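Uronate isomerase (Caulobacter crescentus, PDB 2Q01) catalyses the interconversion of D-glucuronate and D-fructuronate, and of D-galacturonate and D-tagaturonate, in the bacterial breakdown of hexuronic acids. Local coordinates at the interface of chains A and B. Coordinates in Å, arbitrary orientation; residue numbers count along the deposited sequence, not the author numbering. Chains: chain A/B, Uronate isomerase.

Contact 1: the interface of chains A and B. Residues chain A 365, 369; chain B 363, 365.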
loop_
_atom_site.group_PDB
_atom_site.type_symbol
_atom_site.label_atom_id
_atom_site.label_comp_id
_atom_site.label_asym_id
_atom_site.label_seq_id
_atom_site.Cartn_x
_atom_site.Cartn_y
_atom_site.Cartn_z
ATOM N N THR A 365 2.529 0.865 4.594
ATOM C CA THR A 365 2.488 -0.524 4.121
ATOM C C THR A 365 2.697 -1.545 5.244
ATOM O O THR A 365 2.374 -2.724 5.088
ATOM C CB THR A 365 3.491 -0.775 2.964
ATOM O OG1 THR A 365 4.832 -0.808 3.463
ATOM C CG2 THR A 365 3.381 0.316 1.934
ATOM N N ARG A 369 0.307 -5.335 7.369
ATOM C CA ARG A 369 1.278 -6.411 7.217
ATOM C C ARG A 369 1.984 -6.754 8.520
ATOM O O ARG A 369 2.112 -7.922 8.858
ATOM C CB ARG A 369 2.315 -6.063 6.152
ATOM C CG ARG A 369 3.003 -7.284 5.549
ATOM C CD ARG A 369 4.423 -6.988 5.073
ATOM N NE ARG A 369 4.484 -5.915 4.080
ATOM C CZ ARG A 369 5.137 -4.764 4.239
ATOM N NH1 ARG A 369 5.813 -4.511 5.353
ATOM N NH2 ARG A 369 5.124 -3.862 3.270
ATOM N N ASP B 363 1.309 -10.017 1.841
ATOM C CA ASP B 363 1.801 -8.685 1.561
ATOM C C ASP B 363 0.919 -8.031 0.492
ATOM O O ASP B 363 1.152 -8.212 -0.711
ATOM C CB ASP B 363 3.257 -8.785 1.087
ATOM C CG ASP B 363 3.971 -7.449 1.078
ATOM O OD1 ASP B 363 3.415 -6.447 1.577
ATOM O OD2 ASP B 363 5.107 -7.405 0.563
ATOM N N THR B 365 0.766 -5.202 -0.708
ATOM C CA THR B 365 1.466 -4.269 -1.589
ATOM C C THR B 365 1.885 -4.897 -2.925
ATOM O O THR B 365 2.183 -4.184 -3.885
ATOM C CB THR B 365 2.669 -3.649 -0.869
ATOM O OG1 THR B 365 3.644 -4.659 -0.592
ATOM C CG2 THR B 365 2.215 -3.030 0.448
#
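A:Arg369 and B:Asp363 make the charged centre of this patch of the A–B interface, a salt bridge between two copies of the isomerase. The guanidinium NE, rather than a terminal nitrogen, does the work: NE of A:Arg369 donates to the carboxylate oxygen OD1 of B:Asp363 over 2.8 Å, nearly straight at 169°. OD1 lies at the edge of the guanidinium, close to its plane. The planes of the two flat groups are nearly perpendicular, and NE meets OD1 from above the carboxylate. From the opposite face of that carboxylate, the hydroxyl OG1 of B:Thr365 reaches OD1 of B:Asp363 at 2.8 Å. Two donors thus grip one oxygen and are likely to limit how far the carboxylate can turn. On its own side, the guanidinium of A:Arg369 lies with one face over the backbone O of A:Thr365, 3.4 Å from the plane. The arginine chain bends at chi3 (-58°), which swings NE round towards chain B from the helix 366-375. An alanine in place of A:Arg369 would probably leave the B:Asp363 carboxylate without its positive mate across the interface, its OD1 kept by OG1 of B:Thr365.

The looser side is where the side chains of A:Thr365 and B:Thr365 cross at about a right angle and touch through carbon, without the charge of the salt bridge. Neither hydroxyl bonds across this pair: B:Thr365 OG1 is turned to its own B:Asp363, and A:Thr365 OG1 receives a weak, bent bond from NH2 of A:Arg369, at 3.1 Å. B:Thr365 buries more of itself than A:Thr365, and its methyl CG2 rests against CB of A:Thr365 at 3.6 Å.

Contact 2: the interface of chains A and B. Residues chain A 372-373, 376, 406; chain B 71, 333, 389.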
loop_
_atom_site.group_PDB
_atom_site.type_symbol
_atom_site.label_atom_id
_atom_site.label_comp_id
_atom_site.label_asym_id
_atom_site.label_seq_id
_atom_site.Cartn_x
_atom_site.Cartn_y
_atom_site.Cartn_z
ATOM N N ALA A 372 -0.218 -4.185 12.905
ATOM C CA ALA A 372 -1.436 -4.720 13.497
ATOM C C ALA A 372 -1.349 -6.205 13.885
ATOM O O ALA A 372 -1.852 -6.568 14.954
ATOM C CB ALA A 372 -2.658 -4.436 12.617
ATOM N N PRO A 373 -0.748 -7.074 13.030
ATOM C CA PRO A 373 -0.451 -8.419 13.542
ATOM C C PRO A 373 0.462 -8.489 14.780
ATOM O O PRO A 373 0.262 -9.355 15.629
ATOM C CB PRO A 373 0.184 -9.117 12.334
ATOM C CG PRO A 373 -0.389 -8.405 11.166
ATOM C CD PRO A 373 -0.397 -6.980 11.598
ATOM N N GLY A 376 -1.716 -6.850 17.678
ATOM C CA GLY A 376 -2.816 -7.763 17.963
ATOM C C GLY A 376 -2.387 -9.108 18.517
ATOM O O GLY A 376 -3.191 -10.043 18.572
ATOM N N THR A 406 -7.233 -6.496 12.532
ATOM C CA THR A 406 -6.333 -7.408 13.229
ATOM C C THR A 406 -6.045 -6.969 14.668
ATOM O O THR A 406 -6.010 -7.793 15.587
ATOM C CB THR A 406 -5.010 -7.582 12.456
ATOM O OG1 THR A 406 -5.292 -7.948 11.100
ATOM C CG2 THR A 406 -4.158 -8.661 13.091
ATOM N N ARG B 71 -5.593 -14.759 20.211
ATOM C CA ARG B 71 -4.643 -13.691 19.923
ATOM C C ARG B 71 -5.049 -12.390 20.610
ATOM O O ARG B 71 -4.329 -11.878 21.469
ATOM C CB ARG B 71 -4.525 -13.472 18.412
ATOM C CG ARG B 71 -3.370 -14.219 17.766
ATOM C CD ARG B 71 -3.313 -13.958 16.269
ATOM N NE ARG B 71 -3.241 -12.532 15.965
ATOM C CZ ARG B 71 -2.115 -11.884 15.685
ATOM N NH1 ARG B 71 -2.143 -10.585 15.421
ATOM N NH2 ARG B 71 -0.960 -12.535 15.670
ATOM N N PRO B 333 3.138 -11.776 9.171
ATOM C CA PRO B 333 3.516 -11.616 7.763
ATOM C C PRO B 333 4.846 -10.907 7.544
ATOM O O PRO B 333 5.255 -10.075 8.354
ATOM C CB PRO B 333 2.393 -10.747 7.196
ATOM C CG PRO B 333 1.251 -10.972 8.090
ATOM C CD PRO B 333 1.844 -11.129 9.450
ATOM N N PHE B 389 -5.001 -12.534 7.569
ATOM C CA PHE B 389 -5.335 -11.253 8.182
ATOM C C PHE B 389 -6.129 -10.374 7.221
ATOM O O PHE B 389 -6.851 -9.468 7.647
ATOM C CB PHE B 389 -4.058 -10.521 8.615
ATOM C CG PHE B 389 -3.208 -11.300 9.577
ATOM C CD1 PHE B 389 -2.096 -12.014 9.132
ATOM C CD2 PHE B 389 -3.521 -11.329 10.931
ATOM C CE1 PHE B 389 -1.320 -12.739 10.023
ATOM C CE2 PHE B 389 -2.745 -12.049 11.830
ATOM C CZ PHE B 389 -1.641 -12.751 11.379
#
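B:Arg71 and A:Pro373 supply the polar link of this mixed patch, where a helix end of chain A meets an arginine and two ring side chains of chain B. The terminal nitrogen NH1 of B:Arg71 donates to the backbone carbonyl O of A:Pro373 at 2.7 Å, in the carbonyl plane and on a lone pair. The approach is from the side of the C=O, at 114°, and the oxygen sits slightly off the guanidinium plane. A:Pro373 lies near the end of helix 366-375, where carbonyls run short of partners within the helix, so a positive group would probably be welcome there. The carbonyl O of A:Gly376, just past that helix, is also near, 3.4 Å from NH1 of B:Arg71, and may add a favourable electrostatic pull. A bend in the B:Arg71 chain at chi3 (55°) turns the guanidinium towards this pair of carbonyls.

Within chain B, CE2 on the rim of the B:Phe389 ring points at the face of the B:Arg71 guanidinium, 3.9 Å from its plane over the centre, and so backs the arginine that reaches across.

The rest is apolar. CG of A:Pro373 stands above the middle of the B:Phe389 ring, 4.2 Å from its plane, while CB of A:Pro373 comes within 3.9 Å of CD of B:Pro333, the side chains crossing at a slant. A:Thr406, from helix 393-407, crosses the B:Phe389 side chain at about a right angle and touches the ring with its methyl. That methyl lies anti to the backbone N, which brings CG2 of A:Thr406 to 3.5 Å from CD2 of B:Phe389.

The centres of the C-alpha atoms of contact 1 and contact 2 are about 12 Å apart, so they are neighbouring patches of one A–B interface. Helix 366-375 of chain A joins them: contact 1 uses its first turn and the loop before it, contact 2 its end, and contact 2 also draws on helix 393-407. Chain B answers with a loop near residue 365 in one case and with three scattered segments in the other. A charged anchor and a mostly apolar seat along one helix would together fix its placement against the partner. The deposited assembly holds three copies, which may not be the biological oligomer.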